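Local structure of putative lipoprotein LppA (Mycobacterium tuberculosis, 2V7S) at residues 81-89 against 118-126; 66-74 against 179-187. The protein is of unknown function but is a putative cell-membrane lipoprotein of a family confined to pathogenic mycobacteria. All coordinates share one frame; numbering follows the deposited sequence.

Contact 1 (81-89 against 118-126). With GOL (glycerol), chain B.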
ATOM      1  N   ILE A  81     -45.417 -11.947   0.772  1.00 28.05           N
ATOM      2  CA  ILE A  81     -46.028 -11.420   2.009  1.00 29.42           C
ATOM      3  C   ILE A  81     -47.275 -10.539   1.780  1.00 29.30           C
ATOM      4  O   ILE A  81     -47.157  -9.430   1.224  1.00 28.51           O
ATOM      5  CB  ILE A  81     -44.983 -10.696   2.927  1.00 29.01           C
ATOM      6  CG1 ILE A  81     -43.897 -11.688   3.375  1.00 30.52           C
ATOM      7  CG2 ILE A  81     -45.674 -10.073   4.147  1.00 30.54           C
ATOM      8  CD1 ILE A  81     -42.525 -11.037   3.576  1.00 29.14           C
ATOM      9  N   PRO A  82     -48.456 -11.009   2.277  1.00 30.21           N
ATOM     10  CA  PRO A  82     -49.791 -10.425   2.039  1.00 30.22           C
ATOM     11  C   PRO A  82     -49.858  -8.961   2.387  1.00 30.05           C
ATOM     12  O   PRO A  82     -49.627  -8.578   3.546  1.00 30.89           O
ATOM     13  CB  PRO A  82     -50.703 -11.200   3.004  1.00 30.90           C
ATOM     14  CG  PRO A  82     -50.012 -12.433   3.310  1.00 30.42           C
ATOM     15  CD  PRO A  82     -48.543 -12.188   3.173  1.00 30.33           C
ATOM     16  N   GLY A  83     -50.126  -8.139   1.385  1.00 29.23           N
ATOM     17  CA  GLY A  83     -50.291  -6.711   1.616  1.00 28.42           C
ATOM     18  C   GLY A  83     -48.996  -5.923   1.741  1.00 27.91           C
ATOM     19  O   GLY A  83     -49.042  -4.714   1.956  1.00 28.08           O
ATOM     20  N   GLN A  84     -47.839  -6.583   1.614  1.00 26.34           N
ATOM     21  CA  GLN A  84     -46.581  -5.826   1.633  1.00 25.64           C
ATOM     22  C   GLN A  84     -46.384  -5.036   0.330  1.00 24.67           C
ATOM     23  O   GLN A  84     -46.732  -5.493  -0.760  1.00 23.98           O
ATOM     24  CB  GLN A  84     -45.359  -6.688   1.998  1.00 25.30           C
ATOM     25  CG  GLN A  84     -44.009  -5.908   2.215  1.00 25.61           C
ATOM     26  CD  GLN A  84     -44.013  -4.941   3.402  1.00 23.96           C
ATOM     27  OE1 GLN A  84     -43.549  -5.265   4.490  1.00 26.42           O
ATOM     28  NE2 GLN A  84     -44.488  -3.736   3.176  1.00 24.23           N
ATOM     29  N   THR A  85     -45.888  -3.816   0.473  1.00 22.93           N
ATOM     30  CA  THR A  85     -45.591  -2.952  -0.661  1.00 22.07           C
ATOM     31  C   THR A  85     -44.160  -2.371  -0.491  1.00 21.34           C
ATOM     32  O   THR A  85     -43.553  -2.478   0.581  1.00 19.41           O
ATOM     33  CB  THR A  85     -46.597  -1.772  -0.730  1.00 22.87           C
ATOM     34  OG1 THR A  85     -46.530  -1.005   0.480  1.00 20.92           O
ATOM     35  CG2 THR A  85     -48.052  -2.267  -0.946  1.00 21.25           C
ATOM     36  N   TRP A  86     -43.644  -1.751  -1.540  1.00 20.58           N
ATOM     37  CA  TRP A  86     -42.330  -1.124  -1.481  1.00 21.36           C
ATOM     38  C   TRP A  86     -42.217  -0.003  -2.493  1.00 21.16           C
ATOM     39  O   TRP A  86     -43.008   0.090  -3.433  1.00 19.35           O
ATOM     40  CB  TRP A  86     -41.206  -2.145  -1.709  1.00 20.74           C
ATOM     41  CG  TRP A  86     -41.122  -2.680  -3.116  1.00 21.78           C
ATOM     42  CD1 TRP A  86     -41.844  -3.714  -3.655  1.00 22.15           C
ATOM     43  CD2 TRP A  86     -40.281  -2.190  -4.162  1.00 18.94           C
ATOM     44  NE1 TRP A  86     -41.482  -3.906  -4.975  1.00 23.93           N
ATOM     45  CE2 TRP A  86     -40.539  -2.973  -5.315  1.00 22.58           C
ATOM     46  CE3 TRP A  86     -39.334  -1.168  -4.236  1.00 20.80           C
ATOM     47  CZ2 TRP A  86     -39.860  -2.778  -6.539  1.00 22.02           C
ATOM     48  CZ3 TRP A  86     -38.657  -0.951  -5.459  1.00 23.52           C
ATOM     49  CH2 TRP A  86     -38.921  -1.777  -6.589  1.00 21.49           C
ATOM     50  N   LYS A  87     -41.218   0.849  -2.279  1.00 19.85           N
ATOM     51  CA  LYS A  87     -40.797   1.831  -3.288  1.00 21.13           C
ATOM     52  C   LYS A  87     -39.301   2.085  -3.089  1.00 20.89           C
ATOM     53  O   LYS A  87     -38.763   1.837  -1.998  1.00 20.29           O
ATOM     54  CB  LYS A  87     -41.573   3.145  -3.119  1.00 20.66           C
ATOM     55  CG  LYS A  87     -41.294   3.877  -1.798  1.00 24.09           C
ATOM     56  CD  LYS A  87     -42.157   5.153  -1.643  1.00 22.94           C
ATOM     57  CE  LYS A  87     -41.650   6.024  -0.503  1.00 27.34           C
ATOM     58  NZ  LYS A  87     -42.187   7.475  -0.576  1.00 27.91           N
ATOM     59  N   PHE A  88     -38.641   2.576  -4.136  1.00 20.05           N
ATOM     60  CA  PHE A  88     -37.361   3.183  -3.970  1.00 20.90           C
ATOM     61  C   PHE A  88     -37.562   4.457  -3.193  1.00 19.76           C
ATOM     62  O   PHE A  88     -38.478   5.208  -3.443  1.00 20.45           O
ATOM     63  CB  PHE A  88     -36.685   3.444  -5.312  1.00 21.23           C
ATOM     64  CG  PHE A  88     -36.186   2.201  -5.948  1.00 20.84           C
ATOM     65  CD1 PHE A  88     -36.698   1.774  -7.166  1.00 21.78           C
ATOM     66  CD2 PHE A  88     -35.216   1.435  -5.303  1.00 19.00           C
ATOM     67  CE1 PHE A  88     -36.219   0.567  -7.758  1.00 23.52           C
ATOM     68  CE2 PHE A  88     -34.730   0.262  -5.864  1.00 20.22           C
ATOM     69  CZ  PHE A  88     -35.245  -0.179  -7.095  1.00 23.79           C
ATOM     70  N   ASP A  89     -36.714   4.680  -2.207  1.00 20.91           N
ATOM     71  CA  ASP A  89     -36.793   5.877  -1.385  1.00 21.23           C
ATOM     72  C   ASP A  89     -36.688   7.082  -2.313  1.00 22.20           C
ATOM     73  O   ASP A  89     -35.768   7.179  -3.102  1.00 23.52           O
ATOM     74  CB  ASP A  89     -35.630   5.844  -0.404  1.00 21.91           C
ATOM     75  CG  ASP A  89     -35.728   6.883   0.701  1.00 23.84           C
ATOM     76  OD1 ASP A  89     -36.349   7.967   0.545  1.00 22.65           O
ATOM     77  OD2 ASP A  89     -35.129   6.585   1.756  1.00 26.40           O
ATOM     78  N   ASN A 118     -30.093   1.786  -5.146  1.00 22.11           N
ATOM     79  CA  ASN A 118     -31.125   2.724  -4.649  1.00 22.50           C
ATOM     80  C   ASN A 118     -31.806   2.060  -3.442  1.00 22.09           C
ATOM     81  O   ASN A 118     -32.221   0.899  -3.539  1.00 21.33           O
ATOM     82  CB  ASN A 118     -32.176   3.036  -5.718  1.00 22.21           C
ATOM     83  CG  ASN A 118     -31.605   3.746  -6.939  1.00 24.03           C
ATOM     84  OD1 ASN A 118     -30.428   4.070  -7.012  1.00 29.76           O
ATOM     85  ND2 ASN A 118     -32.453   3.969  -7.915  1.00 31.01           N
ATOM     86  N   SER A 119     -31.885   2.785  -2.327  1.00 21.57           N
ATOM     87  CA  SER A 119     -32.546   2.310  -1.108  1.00 22.06           C
ATOM     88  C   SER A 119     -34.030   1.955  -1.343  1.00 20.81           C
ATOM     89  O   SER A 119     -34.748   2.668  -2.029  1.00 20.38           O
ATOM     90  CB  SER A 119     -32.483   3.359   0.002  1.00 23.10           C
ATOM     91  OG  SER A 119     -31.146   3.820   0.196  1.00 28.99           O
ATOM     92  N   VAL A 120     -34.453   0.844  -0.751  1.00 20.17           N
ATOM     93  CA  VAL A 120     -35.801   0.326  -0.871  1.00 19.63           C
ATOM     94  C   VAL A 120     -36.474   0.572   0.480  1.00 20.84           C
ATOM     95  O   VAL A 120     -35.879   0.259   1.517  1.00 18.65           O
ATOM     96  CB  VAL A 120     -35.798  -1.174  -1.197  1.00 20.28           C
ATOM     97  CG1 VAL A 120     -37.175  -1.792  -0.882  1.00 18.55           C
ATOM     98  CG2 VAL A 120     -35.438  -1.430  -2.705  1.00 19.82           C
HETATM   99  N   MSE A 121     -37.682   1.159   0.463  1.00 18.94           N
HETATM  100  CA  MSE A 121     -38.483   1.352   1.680  1.00 21.17           C
HETATM  101  C   MSE A 121     -39.743   0.480   1.617  1.00 20.92           C
HETATM  102  O   MSE A 121     -40.516   0.609   0.660  1.00 19.60           O
HETATM  103  CB  MSE A 121     -38.957   2.797   1.722  1.00 21.09           C
HETATM  104  CG  MSE A 121     -39.902   3.080   2.883  1.00 30.22           C
HETATM  105 SE   MSE A 121     -38.852   3.259   4.503  1.00 51.28          SE
HETATM  106  CE  MSE A 121     -37.960   4.978   4.017  1.00 41.31           C
ATOM    107  N   PHE A 122     -40.002  -0.352   2.632  1.00 20.08           N
ATOM    108  CA  PHE A 122     -41.219  -1.195   2.593  1.00 18.89           C
ATOM    109  C   PHE A 122     -42.378  -0.409   3.228  1.00 18.55           C
ATOM    110  O   PHE A 122     -42.146   0.476   4.032  1.00 18.80           O
ATOM    111  CB  PHE A 122     -41.014  -2.558   3.278  1.00 18.04           C
ATOM    112  CG  PHE A 122     -40.048  -3.465   2.528  1.00 19.76           C
ATOM    113  CD1 PHE A 122     -38.707  -3.511   2.894  1.00 19.65           C
ATOM    114  CD2 PHE A 122     -40.493  -4.249   1.469  1.00 19.11           C
ATOM    115  CE1 PHE A 122     -37.799  -4.335   2.189  1.00 19.10           C
ATOM    116  CE2 PHE A 122     -39.583  -5.071   0.726  1.00 19.90           C
ATOM    117  CZ  PHE A 122     -38.234  -5.108   1.141  1.00 18.90           C
ATOM    118  N   GLY A 123     -43.600  -0.696   2.802  1.00 18.83           N
ATOM    119  CA  GLY A 123     -44.780   0.040   3.257  1.00 17.56           C
ATOM    120  C   GLY A 123     -45.120  -0.317   4.690  1.00 18.34           C
ATOM    121  O   GLY A 123     -45.364   0.575   5.543  1.00 19.44           O
ATOM    122  N   ALA A 124     -45.150  -1.613   4.960  1.00 17.57           N
ATOM    123  CA  ALA A 124     -45.521  -2.129   6.284  1.00 17.88           C
ATOM    124  C   ALA A 124     -44.304  -2.698   7.001  1.00 17.93           C
ATOM    125  O   ALA A 124     -43.311  -3.108   6.342  1.00 18.46           O
ATOM    126  CB  ALA A 124     -46.591  -3.210   6.149  1.00 18.74           C
ATOM    127  N   THR A 125     -44.362  -2.744   8.332  1.00 17.73           N
ATOM    128  CA  THR A 125     -43.311  -3.464   9.054  1.00 18.88           C
ATOM    129  C   THR A 125     -43.618  -4.975   8.970  1.00 18.75           C
ATOM    130  O   THR A 125     -44.767  -5.367   8.723  1.00 18.20           O
ATOM    131  CB  THR A 125     -43.178  -2.997  10.511  1.00 18.97           C
ATOM    132  OG1 THR A 125     -44.418  -3.141  11.188  1.00 18.85           O
ATOM    133  CG2 THR A 125     -42.762  -1.515  10.557  1.00 19.69           C
ATOM    134  N   PHE A 126     -42.601  -5.789   9.210  1.00 17.14           N
ATOM    135  CA  PHE A 126     -42.711  -7.241   9.148  1.00 17.62           C
ATOM    136  C   PHE A 126     -42.936  -7.781  10.552  1.00 17.98           C
ATOM    137  O   PHE A 126     -42.325  -7.293  11.506  1.00 16.95           O
ATOM    138  CB  PHE A 126     -41.382  -7.813   8.633  1.00 17.66           C
ATOM    139  CG  PHE A 126     -41.063  -7.441   7.217  1.00 19.86           C
ATOM    140  CD1 PHE A 126     -40.259  -6.348   6.931  1.00 18.85           C
ATOM    141  CD2 PHE A 126     -41.521  -8.226   6.148  1.00 21.78           C
ATOM    142  CE1 PHE A 126     -39.938  -6.011   5.599  1.00 19.26           C
ATOM    143  CE2 PHE A 126     -41.220  -7.879   4.806  1.00 20.50           C
ATOM    144  CZ  PHE A 126     -40.412  -6.762   4.541  1.00 19.78           C
TER
HETATM  145  C1  GOL B1208     -44.583   3.430   2.067  1.00 43.81           C
HETATM  146  O1  GOL B1208     -43.561   3.472   3.052  1.00 44.28           O
HETATM  147  C2  GOL B1208     -44.175   2.461   0.965  1.00 44.19           C
HETATM  148  O2  GOL B1208     -42.775   2.426   0.859  1.00 42.72           O
HETATM  149  C3  GOL B1208     -44.825   2.822  -0.363  1.00 44.45           C
HETATM  150  O3  GOL B1208     -45.554   1.715  -0.836  1.00 43.48           O
HETATM  151  O   HOH W   1     -33.989   5.321  -3.807  1.00 26.93           O
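The carbonyl oxygen of M121 (selenomethionine) takes two donors: the backbone N of K87, with K87 N to M121 O at 3.0 Å, and a glycerol hydroxyl, GOL O2, 2.9 Å from M121 O. The same pair of residues closes its ring with M121 N on K87 O, a nearly linear bond of 173°. K87 with M121 is thus the hydrogen-bonded pair of a short antiparallel ladder, flanked by the non-hydrogen-bonded pairs W86–F122 and F88–V120; it adds strand 86-88 to strand 120-122 at the margin of the six-stranded sheet. On either side of this pair along the ladder, G123 N binds T85 O and D89 N binds S119 O. A water donates to both D89 O and S119 O.

W86, F88, V120 and F122 share the face that looks to helix 59-80. The W86 side chain stands with CG between backbone N and carbonyl carbon (chi1 70°), a setting in which its six-membered ring presents CZ3 over the centre of the F88 ring, 3.6 Å above that plane. W86 NE1 is held by D75. V120 divides its branches: CG1 approaches W86 CE3 while CG2 lies 3.7 Å from F88 CE2. F122 lies between V120 CG1 on one face and F126 CZ on the other.

On the reverse face K87 CG and M121 CG both touch GOL O2 of the glycerol, probably from the crystallisation liquor; its O3 shares a hydrogen bond with T85 OG1. K87 NZ pairs with D90. I81, which opens the type II turn I81–Q84, sets its CD1 at the edge of the F126 ring, 3.6 Å from F126 CE2.

Contact 2 (66-74 against 179-187)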
ATOM      1  N   LEU A  66     -27.122  -3.684  -9.387  1.00 19.39           N
ATOM      2  CA  LEU A  66     -27.452  -3.891  -7.995  1.00 20.91           C
ATOM      3  C   LEU A  66     -28.792  -3.290  -7.679  1.00 20.42           C
ATOM      4  O   LEU A  66     -29.539  -3.864  -6.899  1.00 20.45           O
ATOM      5  CB  LEU A  66     -26.442  -3.212  -7.106  1.00 22.10           C
ATOM      6  CG  LEU A  66     -26.057  -4.134  -5.970  1.00 26.74           C
ATOM      7  CD1 LEU A  66     -25.408  -5.449  -6.547  1.00 32.21           C
ATOM      8  CD2 LEU A  66     -25.133  -3.325  -5.022  1.00 32.20           C
ATOM      9  N   THR A  67     -29.109  -2.144  -8.280  1.00 20.28           N
ATOM     10  CA  THR A  67     -30.463  -1.562  -8.086  1.00 21.58           C
ATOM     11  C   THR A  67     -31.538  -2.486  -8.663  1.00 20.98           C
ATOM     12  O   THR A  67     -32.602  -2.672  -8.038  1.00 21.88           O
ATOM     13  CB  THR A  67     -30.557  -0.143  -8.663  1.00 21.90           C
ATOM     14  OG1 THR A  67     -29.636   0.672  -7.942  1.00 22.54           O
ATOM     15  CG2 THR A  67     -31.981   0.444  -8.536  1.00 23.98           C
ATOM     16  N   ALA A  68     -31.261  -3.075  -9.830  1.00 19.99           N
ATOM     17  CA  ALA A  68     -32.171  -4.099 -10.403  1.00 21.07           C
ATOM     18  C   ALA A  68     -32.352  -5.282  -9.434  1.00 21.07           C
ATOM     19  O   ALA A  68     -33.434  -5.830  -9.325  1.00 21.02           O
ATOM     20  CB  ALA A  68     -31.660  -4.622 -11.767  1.00 21.57           C
ATOM     21  N   THR A  69     -31.287  -5.672  -8.761  1.00 20.69           N
ATOM     22  CA  THR A  69     -31.362  -6.798  -7.814  1.00 21.40           C
ATOM     23  C   THR A  69     -32.203  -6.411  -6.607  1.00 20.84           C
ATOM     24  O   THR A  69     -32.972  -7.224  -6.098  1.00 20.93           O
ATOM     25  CB  THR A  69     -29.954  -7.260  -7.388  1.00 21.54           C
ATOM     26  OG1 THR A  69     -29.384  -7.962  -8.506  1.00 23.37           O
ATOM     27  CG2 THR A  69     -30.018  -8.227  -6.172  1.00 20.89           C
ATOM     28  N   ALA A  70     -32.054  -5.172  -6.147  1.00 20.41           N
ATOM     29  CA  ALA A  70     -32.887  -4.699  -5.034  1.00 21.21           C
ATOM     30  C   ALA A  70     -34.361  -4.783  -5.402  1.00 21.61           C
ATOM     31  O   ALA A  70     -35.174  -5.204  -4.550  1.00 20.54           O
ATOM     32  CB  ALA A  70     -32.527  -3.235  -4.626  1.00 20.62           C
ATOM     33  N   ARG A  71     -34.702  -4.335  -6.626  1.00 21.05           N
ATOM     34  CA  ARG A  71     -36.076  -4.443  -7.180  1.00 21.88           C
ATOM     35  C   ARG A  71     -36.530  -5.909  -7.149  1.00 21.21           C
ATOM     36  O   ARG A  71     -37.621  -6.221  -6.697  1.00 20.42           O
ATOM     37  CB  ARG A  71     -36.147  -3.907  -8.619  1.00 21.99           C
ATOM     38  CG  ARG A  71     -37.552  -4.064  -9.329  1.00 22.62           C
ATOM     39  CD  ARG A  71     -37.579  -3.459 -10.787  1.00 26.19           C
ATOM     40  NE  ARG A  71     -36.950  -2.121 -10.829  1.00 34.90           N
ATOM     41  CZ  ARG A  71     -35.790  -1.833 -11.442  1.00 40.27           C
ATOM     42  NH1 ARG A  71     -35.134  -2.762 -12.144  1.00 39.40           N
ATOM     43  NH2 ARG A  71     -35.293  -0.598 -11.385  1.00 41.91           N
ATOM     44  N   ILE A  72     -35.684  -6.802  -7.643  1.00 19.55           N
ATOM     45  CA  ILE A  72     -36.036  -8.219  -7.669  1.00 19.94           C
ATOM     46  C   ILE A  72     -36.378  -8.731  -6.269  1.00 20.21           C
ATOM     47  O   ILE A  72     -37.380  -9.466  -6.091  1.00 20.65           O
ATOM     48  CB  ILE A  72     -34.909  -9.056  -8.302  1.00 20.32           C
ATOM     49  CG1 ILE A  72     -34.907  -8.826  -9.820  1.00 21.21           C
ATOM     50  CG2 ILE A  72     -35.082 -10.592  -8.015  1.00 21.80           C
ATOM     51  CD1 ILE A  72     -33.612  -9.289 -10.490  1.00 24.35           C
ATOM     52  N   ILE A  73     -35.525  -8.403  -5.303  1.00 19.01           N
ATOM     53  CA  ILE A  73     -35.737  -8.846  -3.918  1.00 20.02           C
ATOM     54  C   ILE A  73     -37.056  -8.256  -3.379  1.00 20.15           C
ATOM     55  O   ILE A  73     -37.869  -8.971  -2.781  1.00 19.58           O
ATOM     56  CB  ILE A  73     -34.549  -8.440  -2.990  1.00 20.11           C
ATOM     57  CG1 ILE A  73     -33.293  -9.283  -3.314  1.00 21.21           C
ATOM     58  CG2 ILE A  73     -34.935  -8.621  -1.467  1.00 21.57           C
ATOM     59  CD1 ILE A  73     -31.982  -8.670  -2.799  1.00 20.39           C
ATOM     60  N   ALA A  74     -37.215  -6.945  -3.545  1.00 19.57           N
ATOM     61  CA  ALA A  74     -38.377  -6.230  -3.016  1.00 21.01           C
ATOM     62  C   ALA A  74     -39.664  -6.802  -3.626  1.00 20.65           C
ATOM     63  O   ALA A  74     -40.650  -6.983  -2.913  1.00 22.36           O
ATOM     64  CB  ALA A  74     -38.230  -4.720  -3.307  1.00 19.89           C
ATOM     65  N   ALA A 179     -39.137  -0.536   7.780  1.00 17.27           N
ATOM     66  CA  ALA A 179     -38.222  -1.491   7.197  1.00 17.47           C
ATOM     67  C   ALA A 179     -37.600  -1.046   5.875  1.00 18.59           C
ATOM     68  O   ALA A 179     -38.285  -0.507   5.004  1.00 16.98           O
ATOM     69  CB  ALA A 179     -38.900  -2.847   7.028  1.00 18.37           C
ATOM     70  N   THR A 180     -36.292  -1.280   5.738  1.00 18.54           N
ATOM     71  CA  THR A 180     -35.586  -0.921   4.517  1.00 20.22           C
ATOM     72  C   THR A 180     -34.778  -2.113   4.051  1.00 20.20           C
ATOM     73  O   THR A 180     -34.474  -3.009   4.833  1.00 19.42           O
ATOM     74  CB  THR A 180     -34.635   0.289   4.758  1.00 21.22           C
ATOM     75  OG1 THR A 180     -33.716  -0.019   5.827  1.00 22.32           O
ATOM     76  CG2 THR A 180     -35.437   1.547   5.131  1.00 21.81           C
ATOM     77  N   LEU A 181     -34.446  -2.114   2.763  1.00 20.27           N
ATOM     78  CA  LEU A 181     -33.460  -2.989   2.208  1.00 20.42           C
ATOM     79  C   LEU A 181     -32.329  -2.134   1.614  1.00 21.17           C
ATOM     80  O   LEU A 181     -32.582  -1.204   0.798  1.00 18.37           O
ATOM     81  CB  LEU A 181     -34.119  -3.852   1.078  1.00 19.93           C
ATOM     82  CG  LEU A 181     -33.209  -4.632   0.144  1.00 21.10           C
ATOM     83  CD1 LEU A 181     -32.464  -5.730   0.936  1.00 20.62           C
ATOM     84  CD2 LEU A 181     -33.982  -5.268  -1.059  1.00 22.45           C
ATOM     85  N   ASN A 182     -31.077  -2.469   1.980  1.00 21.07           N
ATOM     86  CA  ASN A 182     -29.947  -1.807   1.363  1.00 21.74           C
ATOM     87  C   ASN A 182     -28.941  -2.820   0.859  1.00 22.12           C
ATOM     88  O   ASN A 182     -28.877  -3.926   1.377  1.00 20.82           O
ATOM     89  CB  ASN A 182     -29.292  -0.851   2.336  1.00 22.68           C
ATOM     90  CG  ASN A 182     -30.068   0.426   2.466  1.00 26.52           C
ATOM     91  OD1 ASN A 182     -29.965   1.311   1.604  1.00 32.10           O
ATOM     92  ND2 ASN A 182     -30.861   0.538   3.533  1.00 26.09           N
ATOM     93  N   ILE A 183     -28.208  -2.429  -0.179  1.00 20.81           N
ATOM     94  CA  ILE A 183     -27.196  -3.293  -0.745  1.00 21.54           C
ATOM     95  C   ILE A 183     -26.003  -2.438  -1.117  1.00 21.82           C
ATOM     96  O   ILE A 183     -26.157  -1.403  -1.805  1.00 22.02           O
ATOM     97  CB  ILE A 183     -27.703  -4.028  -2.038  1.00 20.72           C
ATOM     98  CG1 ILE A 183     -29.060  -4.730  -1.830  1.00 22.04           C
ATOM     99  CG2 ILE A 183     -26.639  -5.043  -2.553  1.00 21.71           C
ATOM    100  CD1 ILE A 183     -29.682  -5.224  -3.127  1.00 22.49           C
ATOM    101  N   THR A 184     -24.823  -2.901  -0.724  1.00 22.43           N
ATOM    102  CA  THR A 184     -23.587  -2.281  -1.150  1.00 22.61           C
ATOM    103  C   THR A 184     -22.798  -3.353  -1.869  1.00 21.69           C
ATOM    104  O   THR A 184     -22.774  -4.515  -1.439  1.00 20.77           O
ATOM    105  CB  THR A 184     -22.791  -1.775   0.072  1.00 23.95           C
ATOM    106  OG1 THR A 184     -23.609  -0.834   0.764  1.00 24.23           O
ATOM    107  CG2 THR A 184     -21.517  -1.056  -0.359  1.00 24.35           C
ATOM    108  N   GLY A 185     -22.171  -2.969  -2.964  1.00 20.49           N
ATOM    109  CA  GLY A 185     -21.425  -3.958  -3.750  1.00 20.73           C
ATOM    110  C   GLY A 185     -19.939  -3.943  -3.458  1.00 20.67           C
ATOM    111  O   GLY A 185     -19.444  -3.226  -2.599  1.00 20.70           O
ATOM    112  N   ASP A 186     -19.224  -4.788  -4.192  1.00 21.86           N
ATOM    113  CA  ASP A 186     -17.801  -4.839  -4.146  1.00 23.43           C
ATOM    114  C   ASP A 186     -17.281  -3.550  -4.806  1.00 23.42           C
ATOM    115  O   ASP A 186     -18.078  -2.766  -5.325  1.00 22.84           O
ATOM    116  CB  ASP A 186     -17.371  -6.093  -4.920  1.00 23.20           C
ATOM    117  CG  ASP A 186     -15.901  -6.399  -4.787  1.00 24.40           C
ATOM    118  OD1 ASP A 186     -15.254  -5.897  -3.873  1.00 23.86           O
ATOM    119  OD2 ASP A 186     -15.408  -7.198  -5.595  1.00 26.21           O
ATOM    120  N   CYS A 187     -15.957  -3.351  -4.769  1.00 24.79           N
ATOM    121  CA  CYS A 187     -15.285  -2.194  -5.325  1.00 25.09           C
ATOM    122  C   CYS A 187     -15.194  -2.352  -6.849  1.00 23.91           C
ATOM    123  O   CYS A 187     -14.864  -3.448  -7.339  1.00 24.34           O
ATOM    124  CB  CYS A 187     -13.864  -2.059  -4.690  1.00 26.94           C
ATOM    125  SG  CYS A 187     -12.946  -0.618  -5.291  1.00 31.52           S
TER
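A helix laid over an antiparallel sheet is the element here: helix 59-80 packs on strand 179-184, a strand with neighbours on both sides. The axes of segments 66-74 and 179-184 approach to 9.1 Å at 149°, so helix and strand run roughly antiparallel. Of the nine residues that touch, eight are buried, and the interface is made by aliphatic groups.

Strand alternation sends L181 and I183 up to the helix, whereas N182 points away from the helix, its OD1 hydrogen-bonded to S119 OG. The two strand residues make their contacts differently. L181 brings a single methyl, CD2, into the helix surface: its chain leaves with CG opposite the backbone N (chi1 167°), which lifts CD2 to 3.5 Å from I73 CG2. The same L181 CD2 lies 3.7 Å from A70 O, a backbone carbonyl oxygen of the helix. The side chains of I73 and L181 cross at about a right angle.

I183 uses both its branches. CD1, at the end of the CG1 arm, lies 3.8 Å from both CA and CB of A70, whose small side chain lets the isoleucine come up to the helix backbone; from the next turn, I73 CD1 meets it tip to tip at 4.2 Å. The other branch, CG2, is pressed by L66 CD2 at 3.4 Å, tighter than usual van der Waals contact. L66 CD2 also lies 3.6 Å from G185 N, where the strand has ended.

F171 of the adjacent strand 169-175 touches both I73 and I183, and V120 meets A70 and L181 from strand 120-122. Residues from three neighbouring strands therefore meet one helical face, the helix-on-antiparallel-sheet core consistent with a layered alpha+beta fold.

Contact 1 and contact 2 lie 13 Å apart, centre to centre, and share one sheet: strands 120-122 and 179-184 are neighbours, joined by probable hydrogen bonds from F122 N to A179 O (2.9 Å) and L181 N to V120 O (3.0 Å). Helix 59-80 leads through the turn at 81-84 into strand 86-88, so the chain that packs over the sheet in contact 2 returns as one of the two edge strands of the sheet within this chain. The two packings merge where W86 CD2 lies 3.4 Å from A74 CB. Contact 2 is central, 6 Å from the chain's centre; contact 1 is peripheral at 18 Å, with glycerol bound beside it.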